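Local coordinates for protein hydroxyethylphosphonate dioxygenase (Streptomyces albus, PDB 6B9R) that probably uses non-haem iron and dioxygen to cleave 2-hydroxyethylphosphonate into hydroxymethylphosphonate and formate, at residues A[84-89]-A[394-399]; A[80-85]-A[117-122]; A[375-380]-A[388-393]. One frame throughout, in Å; residues are numbered along the deposited sequence.

Contact 1 (A[84-89]-A[394-399]); sequences QGLRMM and DSAYVI
L86 lays its isobutyl group across V398, with CD1 of L86 3.6 Å from CG2 of V398. Its other methyl, CD2, reaches CB of A396 at 4.1 Å. With CG anti to the backbone N (chi1 -173°), the branch point of L86 stands where its two methyls can meet V398 and A396, which share its face of the sheet. M88 also starts on this face, but its extended chain leads away from strand 395-398, leaving CG as the side-chain atom nearest CB of A396. The backbones form an antiparallel ladder. R87 and Y397 exchange bonds in both directions, each with 2.9 Å from N to O; M89 and S395 also bond in both directions. Beyond the ladder, I399 N donates to G85 O over 3.1 Å. Within this chain, strand 86-89 is the outermost strand of an antiparallel sheet whose next strands, 395-398 and 364-369, come from over 270 residues later, a long-range closure consistent with a cupin-like β-domain. The opposite face carries R87 and Y397, where NH2 of R87 lies 4.3 Å from CD2 of the ring in an oblique approach. That NH2 also donates to M116 O and pairs with D81, while the Y397 hydroxyl pairs with H364. OG of S395 is bonded to A115 N.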
loop_
_atom_site.group_PDB
_atom_site.type_symbol
_atom_site.label_atom_id
_atom_site.label_comp_id
_atom_site.label_asym_id
_atom_site.label_seq_id
_atom_site.Cartn_x
_atom_site.Cartn_y
_atom_site.Cartn_z
ATOM N N GLN A 84 -22.994 -2.774 9.219
ATOM C CA GLN A 84 -23.933 -1.914 8.501
ATOM C C GLN A 84 -23.244 -0.827 7.674
ATOM O O GLN A 84 -23.934 -0.007 7.053
ATOM C CB GLN A 84 -24.921 -1.283 9.494
ATOM C CG GLN A 84 -25.673 -2.341 10.328
ATOM C CD GLN A 84 -26.726 -1.745 11.245
ATOM O OE1 GLN A 84 -26.666 -0.572 11.604
ATOM N NE2 GLN A 84 -27.708 -2.561 11.623
ATOM N N GLY A 85 -21.907 -0.799 7.641
ATOM C CA GLY A 85 -21.175 0.158 6.846
ATOM C C GLY A 85 -20.936 1.481 7.547
ATOM O O GLY A 85 -20.083 2.267 7.113
ATOM N N LEU A 86 -21.673 1.736 8.616
ATOM C CA LEU A 86 -21.504 2.889 9.485
ATOM C C LEU A 86 -21.789 2.387 10.892
ATOM O O LEU A 86 -22.690 1.568 11.088
ATOM C CB LEU A 86 -22.455 4.038 9.093
ATOM C CG LEU A 86 -22.321 5.412 9.774
ATOM C CD1 LEU A 86 -22.749 6.577 8.841
ATOM C CD2 LEU A 86 -23.134 5.473 11.076
ATOM N N ARG A 87 -20.999 2.830 11.861
ATOM C CA ARG A 87 -21.266 2.466 13.246
ATOM C C ARG A 87 -21.065 3.681 14.138
ATOM O O ARG A 87 -20.105 4.436 13.962
ATOM C CB ARG A 87 -20.372 1.311 13.715
ATOM C CG ARG A 87 -20.553 0.964 15.185
ATOM C CD ARG A 87 -19.764 -0.292 15.590
ATOM N NE ARG A 87 -18.541 -0.495 14.806
ATOM C CZ ARG A 87 -17.384 0.128 15.019
ATOM N NH1 ARG A 87 -17.260 1.025 15.992
ATOM N NH2 ARG A 87 -16.342 -0.148 14.248
ATOM N N MET A 88 -21.973 3.863 15.091
ATOM C CA MET A 88 -21.902 4.972 16.025
ATOM C C MET A 88 -21.330 4.496 17.349
ATOM O O MET A 88 -21.509 3.341 17.748
ATOM C CB MET A 88 -23.284 5.597 16.251
ATOM C CG MET A 88 -23.947 6.003 14.955
ATOM S SD MET A 88 -25.611 6.671 15.151
ATOM C CE MET A 88 -25.869 7.170 13.449
ATOM N N MET A 89 -20.653 5.409 18.032
ATOM C CA MET A 89 -20.195 5.202 19.394
ATOM C C MET A 89 -20.772 6.301 20.276
ATOM O O MET A 89 -20.828 7.466 19.868
ATOM C CB MET A 89 -18.674 5.216 19.450
ATOM C CG MET A 89 -18.130 4.892 20.826
ATOM S SD MET A 89 -16.338 4.837 20.798
ATOM C CE MET A 89 -16.047 4.394 22.511
ATOM N N ASP A 394 -21.287 12.092 20.619
ATOM C CA ASP A 394 -21.254 10.807 19.929
ATOM C C ASP A 394 -20.324 10.889 18.717
ATOM O O ASP A 394 -20.035 11.969 18.193
ATOM C CB ASP A 394 -22.656 10.397 19.451
ATOM C CG ASP A 394 -23.578 9.935 20.572
ATOM O OD1 ASP A 394 -23.149 9.854 21.739
ATOM O OD2 ASP A 394 -24.756 9.645 20.263
ATOM N N SER A 395 -19.853 9.729 18.260
ATOM C CA SER A 395 -18.992 9.697 17.087
ATOM C C SER A 395 -19.426 8.549 16.182
ATOM O O SER A 395 -20.244 7.703 16.560
ATOM C CB SER A 395 -17.509 9.571 17.484
ATOM O OG SER A 395 -17.328 8.518 18.432
ATOM N N ALA A 396 -18.891 8.531 14.964
ATOM C CA ALA A 396 -19.227 7.447 14.050
ATOM C C ALA A 396 -18.040 7.146 13.150
ATOM O O ALA A 396 -17.203 8.010 12.875
ATOM C CB ALA A 396 -20.459 7.772 13.197
ATOM N N TYR A 397 -17.985 5.898 12.702
ATOM C CA TYR A 397 -17.023 5.441 11.718
ATOM C C TYR A 397 -17.783 4.981 10.479
ATOM O O TYR A 397 -18.815 4.314 10.601
ATOM C CB TYR A 397 -16.170 4.294 12.268
ATOM C CG TYR A 397 -15.464 3.600 11.153
ATOM C CD1 TYR A 397 -14.430 4.232 10.468
ATOM C CD2 TYR A 397 -15.860 2.335 10.741
ATOM C CE1 TYR A 397 -13.794 3.614 9.419
ATOM C CE2 TYR A 397 -15.224 1.703 9.689
ATOM C CZ TYR A 397 -14.192 2.344 9.036
ATOM O OH TYR A 397 -13.571 1.723 7.980
ATOM N N VAL A 398 -17.280 5.346 9.291
ATOM C CA VAL A 398 -17.910 5.027 8.012
ATOM C C VAL A 398 -16.869 4.410 7.085
ATOM O O VAL A 398 -15.789 4.982 6.902
ATOM C CB VAL A 398 -18.520 6.276 7.344
ATOM C CG1 VAL A 398 -19.505 5.868 6.242
ATOM C CG2 VAL A 398 -19.186 7.215 8.385
ATOM N N ILE A 399 -17.190 3.254 6.498
ATOM C CA ILE A 399 -16.283 2.613 5.542
ATOM C C ILE A 399 -16.336 3.371 4.220
ATOM O O ILE A 399 -17.298 4.121 3.968
ATOM C CB ILE A 399 -16.620 1.122 5.322
ATOM C CG1 ILE A 399 -17.932 0.951 4.536
ATOM C CG2 ILE A 399 -16.603 0.371 6.648
ATOM C CD1 ILE A 399 -18.216 -0.535 4.108
#

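Contact 2 (A[80-85]-A[117-122]); sequences NDTPQG and SRQASY
An Asx turn begun by N80 meets an ST turn begun by S117, and the carboxylate of D81 bridges the two loops. OD1 of N80 accepts the N-H of T82, while OG of S117 accepts that of Q119. S117 OG in turn donates to OD1 of D81 over 2.6 Å, meeting the lone pair on the side of the other carboxylate oxygen. OD2 of D81 takes two donors from R118: the backbone N at 2.8 Å, nearly straight at 172°, and NH1 at 2.9 Å, a salt bridge met by the OD2 lone pair turned away from OD1. From the other loop, the extended side chain of Q119 slides past D81 in the opposite direction and presents OE1 to the backbone. Two weak bonds reach it, from D81 N at 3.1 Å and T82 N at 3.0 Å; OG1 of T82 is also close, its proton not settled between OE1 of Q119 and OD1 of D81. A water joins the loops as well, accepting from ND2 of N80 and NE2 of Q119 and donating to T82 O. The site also borders the dimer interface, since NE of R118 bonds A65 O and NE2 of Q119 bonds T222 OG1, both of the second subunit. With R118 on OD2 and R87 on OD1, the D81 carboxylate lies between two cations, an environment that would probably favour its ionised form.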
loop_
_atom_site.group_PDB
_atom_site.type_symbol
_atom_site.label_atom_id
_atom_site.label_comp_id
_atom_site.label_asym_id
_atom_site.label_seq_id
_atom_site.Cartn_x
_atom_site.Cartn_y
_atom_site.Cartn_z
ATOM N N ASN A 80 -14.352 -7.668 10.421
ATOM C CA ASN A 80 -15.372 -6.698 10.051
ATOM C C ASN A 80 -16.148 -6.405 11.325
ATOM O O ASN A 80 -16.863 -7.278 11.832
ATOM C CB ASN A 80 -16.286 -7.233 8.949
ATOM C CG ASN A 80 -17.317 -6.189 8.492
ATOM O OD1 ASN A 80 -17.793 -5.380 9.283
ATOM N ND2 ASN A 80 -17.644 -6.199 7.209
ATOM N N ASP A 81 -15.974 -5.202 11.868
ATOM C CA ASP A 81 -16.748 -4.770 13.026
ATOM C C ASP A 81 -17.691 -3.619 12.681
ATOM O O ASP A 81 -18.214 -2.971 13.587
ATOM C CB ASP A 81 -15.813 -4.397 14.189
ATOM C CG ASP A 81 -14.809 -3.319 13.827
ATOM O OD1 ASP A 81 -15.073 -2.557 12.879
ATOM O OD2 ASP A 81 -13.750 -3.236 14.493
ATOM N N THR A 82 -17.922 -3.369 11.388
ATOM C CA THR A 82 -18.847 -2.339 10.910
ATOM C C THR A 82 -19.839 -2.963 9.925
ATOM O O THR A 82 -19.867 -2.616 8.739
ATOM C CB THR A 82 -18.069 -1.200 10.254
ATOM O OG1 THR A 82 -16.897 -0.909 11.031
ATOM C CG2 THR A 82 -18.924 0.052 10.160
ATOM N N PRO A 83 -20.671 -3.901 10.391
ATOM C CA PRO A 83 -21.483 -4.703 9.450
ATOM C C PRO A 83 -22.536 -3.913 8.694
ATOM O O PRO A 83 -22.945 -4.355 7.616
ATOM C CB PRO A 83 -22.135 -5.758 10.355
ATOM C CG PRO A 83 -22.164 -5.121 11.709
ATOM C CD PRO A 83 -20.869 -4.335 11.787
ATOM N N GLN A 84 -22.994 -2.774 9.219
ATOM C CA GLN A 84 -23.933 -1.914 8.501
ATOM C C GLN A 84 -23.244 -0.827 7.674
ATOM O O GLN A 84 -23.934 -0.007 7.053
ATOM C CB GLN A 84 -24.921 -1.283 9.494
ATOM C CG GLN A 84 -25.673 -2.341 10.328
ATOM C CD GLN A 84 -26.726 -1.745 11.245
ATOM O OE1 GLN A 84 -26.666 -0.572 11.604
ATOM N NE2 GLN A 84 -27.708 -2.561 11.623
ATOM N N GLY A 85 -21.907 -0.799 7.641
ATOM C CA GLY A 85 -21.175 0.158 6.846
ATOM C C GLY A 85 -20.936 1.481 7.547
ATOM O O GLY A 85 -20.083 2.267 7.113
ATOM N N SER A 117 -12.379 1.341 14.340
ATOM C CA SER A 117 -12.718 0.115 13.632
ATOM C C SER A 117 -11.459 -0.668 13.292
ATOM O O SER A 117 -10.421 -0.083 12.969
ATOM C CB SER A 117 -13.490 0.414 12.342
ATOM O OG SER A 117 -13.666 -0.758 11.557
ATOM N N ARG A 118 -11.570 -2.001 13.337
ATOM C CA ARG A 118 -10.486 -2.860 12.875
ATOM C C ARG A 118 -10.284 -2.784 11.368
ATOM O O ARG A 118 -9.299 -3.329 10.858
ATOM C CB ARG A 118 -10.768 -4.292 13.305
ATOM C CG ARG A 118 -10.739 -4.460 14.827
ATOM C CD ARG A 118 -11.310 -5.817 15.244
ATOM N NE ARG A 118 -11.401 -5.951 16.701
ATOM C CZ ARG A 118 -12.382 -5.447 17.447
ATOM N NH1 ARG A 118 -13.356 -4.756 16.880
ATOM N NH2 ARG A 118 -12.397 -5.647 18.761
ATOM N N GLN A 119 -11.192 -2.136 10.654
ATOM C CA GLN A 119 -11.100 -1.960 9.215
ATOM C C GLN A 119 -10.349 -0.692 8.824
ATOM O O GLN A 119 -10.171 -0.441 7.628
ATOM C CB GLN A 119 -12.517 -1.949 8.617
ATOM C CG GLN A 119 -13.234 -3.308 8.778
ATOM C CD GLN A 119 -14.749 -3.228 8.647
ATOM O OE1 GLN A 119 -15.449 -3.105 9.648
ATOM N NE2 GLN A 119 -15.260 -3.321 7.413
ATOM N N ALA A 120 -9.908 0.110 9.793
ATOM C CA ALA A 120 -9.357 1.428 9.504
ATOM C C ALA A 120 -8.266 1.775 10.512
ATOM O O ALA A 120 -8.232 1.247 11.624
ATOM C CB ALA A 120 -10.449 2.498 9.537
ATOM N N SER A 121 -7.407 2.722 10.141
ATOM C CA SER A 121 -6.250 3.063 10.969
ATOM C C SER A 121 -6.500 4.189 11.969
ATOM O O SER A 121 -5.553 4.594 12.660
ATOM C CB SER A 121 -5.060 3.456 10.089
ATOM O OG SER A 121 -5.322 4.684 9.457
ATOM N N TYR A 122 -7.717 4.730 12.057
ATOM C CA TYR A 122 -7.958 5.810 13.012
ATOM C C TYR A 122 -7.609 5.357 14.416
ATOM O O TYR A 122 -7.937 4.233 14.819
ATOM C CB TYR A 122 -9.419 6.239 13.040
ATOM C CG TYR A 122 -9.973 6.873 11.807
ATOM C CD1 TYR A 122 -9.657 8.187 11.467
ATOM C CD2 TYR A 122 -10.882 6.182 11.015
ATOM C CE1 TYR A 122 -10.194 8.770 10.332
ATOM C CE2 TYR A 122 -11.431 6.760 9.900
ATOM C CZ TYR A 122 -11.087 8.051 9.558
ATOM O OH TYR A 122 -11.650 8.612 8.433
HETATM O O HOH W 1 -18.291 -3.439 6.502
#

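Contact 3 (A[375-380]-A[388-393]); sequences VSVRWR and GRLEPG
The β-hairpin of strands 375-381 and 384-390 pairs its two arms antiparallel, with V375 opposite L390 and V377 opposite G388 as hydrogen-bonded pairs. V377 N reaches G388 O over 2.7 Å, almost straight at 178°, and G388 N returns a bond to V377 O at 2.8 Å. The V375 and L390 pair is closed by two bonds of similar length. On one face, the side chains of V377 and L390 meet through CG2 of the valine and CD1 of the leucine, 3.8 Å apart. The indole of W379 reaches toward strand 384-390, where CZ3 lies 3.8 Å from N of G388. Its NE1 donates to Q84 O, and the ring also meets that of Y386. S376 and R389 share the other face, where OG of S376 touches CG of R389 at 3.8 Å. The R389 chain bends at its third torsion, and its NE donates to OE2 of E391 over 3.0 Å, a salt bridge with that oxygen in the guanidinium plane. The hairpin therefore divides by chemistry: the V377 and L390 face turns hydrophobic groups toward strand 86-89, while the R389-E391 salt bridge probably offsets the two charges on the more exposed side.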
loop_
_atom_site.group_PDB
_atom_site.type_symbol
_atom_site.label_atom_id
_atom_site.label_comp_id
_atom_site.label_asym_id
_atom_site.label_seq_id
_atom_site.Cartn_x
_atom_site.Cartn_y
_atom_site.Cartn_z
ATOM N N VAL A 375 -27.593 14.965 15.410
ATOM C CA VAL A 375 -27.568 14.883 13.950
ATOM C C VAL A 375 -28.171 13.543 13.552
ATOM O O VAL A 375 -27.695 12.489 13.994
ATOM C CB VAL A 375 -26.140 15.021 13.389
ATOM C CG1 VAL A 375 -26.146 14.911 11.854
ATOM C CG2 VAL A 375 -25.505 16.332 13.830
ATOM N N SER A 376 -29.209 13.575 12.722
ATOM C CA SER A 376 -29.771 12.341 12.182
ATOM C C SER A 376 -28.972 11.932 10.950
ATOM O O SER A 376 -28.675 12.762 10.084
ATOM C CB SER A 376 -31.254 12.514 11.837
ATOM O OG SER A 376 -32.066 12.592 13.010
ATOM N N VAL A 377 -28.631 10.649 10.868
ATOM C CA VAL A 377 -27.829 10.114 9.773
ATOM C C VAL A 377 -28.643 9.038 9.078
ATOM O O VAL A 377 -29.255 8.192 9.742
ATOM C CB VAL A 377 -26.485 9.544 10.269
ATOM C CG1 VAL A 377 -25.597 9.171 9.084
ATOM C CG2 VAL A 377 -25.774 10.548 11.184
ATOM N N ARG A 378 -28.667 9.077 7.750
ATOM C CA ARG A 378 -29.377 8.078 6.964
ATOM C C ARG A 378 -28.428 7.561 5.897
ATOM O O ARG A 378 -27.780 8.353 5.211
ATOM C CB ARG A 378 -30.648 8.669 6.346
ATOM C CG ARG A 378 -31.587 9.233 7.402
ATOM C CD ARG A 378 -32.827 9.858 6.797
ATOM N NE ARG A 378 -33.783 10.268 7.821
ATOM C CZ ARG A 378 -33.710 11.410 8.503
ATOM N NH1 ARG A 378 -32.717 12.267 8.280
ATOM N NH2 ARG A 378 -34.633 11.696 9.411
ATOM N N TRP A 379 -28.309 6.245 5.776
ATOM C CA TRP A 379 -27.293 5.737 4.877
ATOM C C TRP A 379 -27.769 4.434 4.261
ATOM O O TRP A 379 -28.741 3.822 4.712
ATOM C CB TRP A 379 -25.943 5.586 5.604
ATOM C CG TRP A 379 -25.809 4.442 6.566
ATOM C CD1 TRP A 379 -25.259 3.219 6.299
ATOM C CD2 TRP A 379 -26.184 4.418 7.954
ATOM N NE1 TRP A 379 -25.283 2.434 7.426
ATOM C CE2 TRP A 379 -25.843 3.141 8.455
ATOM C CE3 TRP A 379 -26.785 5.346 8.818
ATOM C CZ2 TRP A 379 -26.078 2.761 9.779
ATOM C CZ3 TRP A 379 -27.021 4.971 10.139
ATOM C CH2 TRP A 379 -26.662 3.685 10.606
ATOM N N ARG A 380 -27.072 4.029 3.206
ATOM C CA ARG A 380 -27.351 2.787 2.507
ATOM C C ARG A 380 -26.079 1.953 2.447
ATOM O O ARG A 380 -24.970 2.486 2.395
ATOM C CB ARG A 380 -27.885 3.051 1.094
ATOM N N GLY A 388 -29.907 6.558 11.954
ATOM C CA GLY A 388 -29.481 6.647 13.337
ATOM C C GLY A 388 -29.348 8.101 13.707
ATOM O O GLY A 388 -29.448 8.991 12.861
ATOM N N ARG A 389 -29.118 8.341 14.994
ATOM C CA ARG A 389 -29.005 9.705 15.494
ATOM C C ARG A 389 -27.798 9.820 16.403
ATOM O O ARG A 389 -27.679 9.070 17.376
ATOM C CB ARG A 389 -30.264 10.126 16.242
ATOM C CG ARG A 389 -30.379 11.635 16.327
ATOM C CD ARG A 389 -31.691 12.033 16.953
ATOM N NE ARG A 389 -31.578 12.035 18.405
ATOM C CZ ARG A 389 -32.422 12.676 19.202
ATOM N NH1 ARG A 389 -33.432 13.347 18.672
ATOM N NH2 ARG A 389 -32.252 12.650 20.515
ATOM N N LEU A 390 -26.907 10.756 16.086
ATOM C CA LEU A 390 -25.737 11.037 16.904
ATOM C C LEU A 390 -26.068 12.205 17.821
ATOM O O LEU A 390 -26.392 13.287 17.341
ATOM C CB LEU A 390 -24.534 11.380 16.033
ATOM C CG LEU A 390 -24.018 10.250 15.144
ATOM C CD1 LEU A 390 -23.223 10.805 13.960
ATOM C CD2 LEU A 390 -23.147 9.350 15.990
ATOM N N GLU A 391 -25.987 11.984 19.131
ATOM C CA GLU A 391 -26.123 13.065 20.089
ATOM C C GLU A 391 -24.798 13.806 20.204
ATOM O O GLU A 391 -23.762 13.306 19.757
ATOM C CB GLU A 391 -26.537 12.520 21.453
ATOM C CG GLU A 391 -27.488 11.339 21.396
ATOM C CD GLU A 391 -28.878 11.731 20.976
ATOM O OE1 GLU A 391 -29.331 12.817 21.389
ATOM O OE2 GLU A 391 -29.518 10.956 20.231
ATOM N N PRO A 392 -24.803 15.008 20.779
ATOM C CA PRO A 392 -23.533 15.707 21.032
ATOM C C PRO A 392 -22.545 14.833 21.790
ATOM O O PRO A 392 -22.880 14.207 22.801
ATOM C CB PRO A 392 -23.960 16.925 21.857
ATOM C CG PRO A 392 -25.382 17.195 21.406
ATOM C CD PRO A 392 -25.982 15.843 21.099
ATOM N N GLY A 393 -21.315 14.780 21.281
ATOM C CA GLY A 393 -20.278 13.950 21.851
ATOM C C GLY A 393 -20.251 12.527 21.341
ATOM O O GLY A 393 -19.293 11.804 21.640
#

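Strand 86-89 and the loop before it tie the three contacts together. Contacts 1 and 2 share Q84 and G85, their centres are about 8 Å apart, and NH2 of R87 forms a salt bridge with OD1 of D81 at 3.0 Å. Contact 3 lies about 9 Å from contact 1, centre to centre; CG of M88 meets CD2 of L390 at 3.6 Å. Contacts 2 and 3, with centres about 17 Å apart, touch where NE1 of W379 lies 2.8 Å from Q84 O. None supplies an iron ligand: the metal is bound by H149, Q153 and H190. Segment 117-122, however, lies in the loop between strands 106-113 and 123-129, which carry the substrate-pocket residues Y109, Y111 and I127.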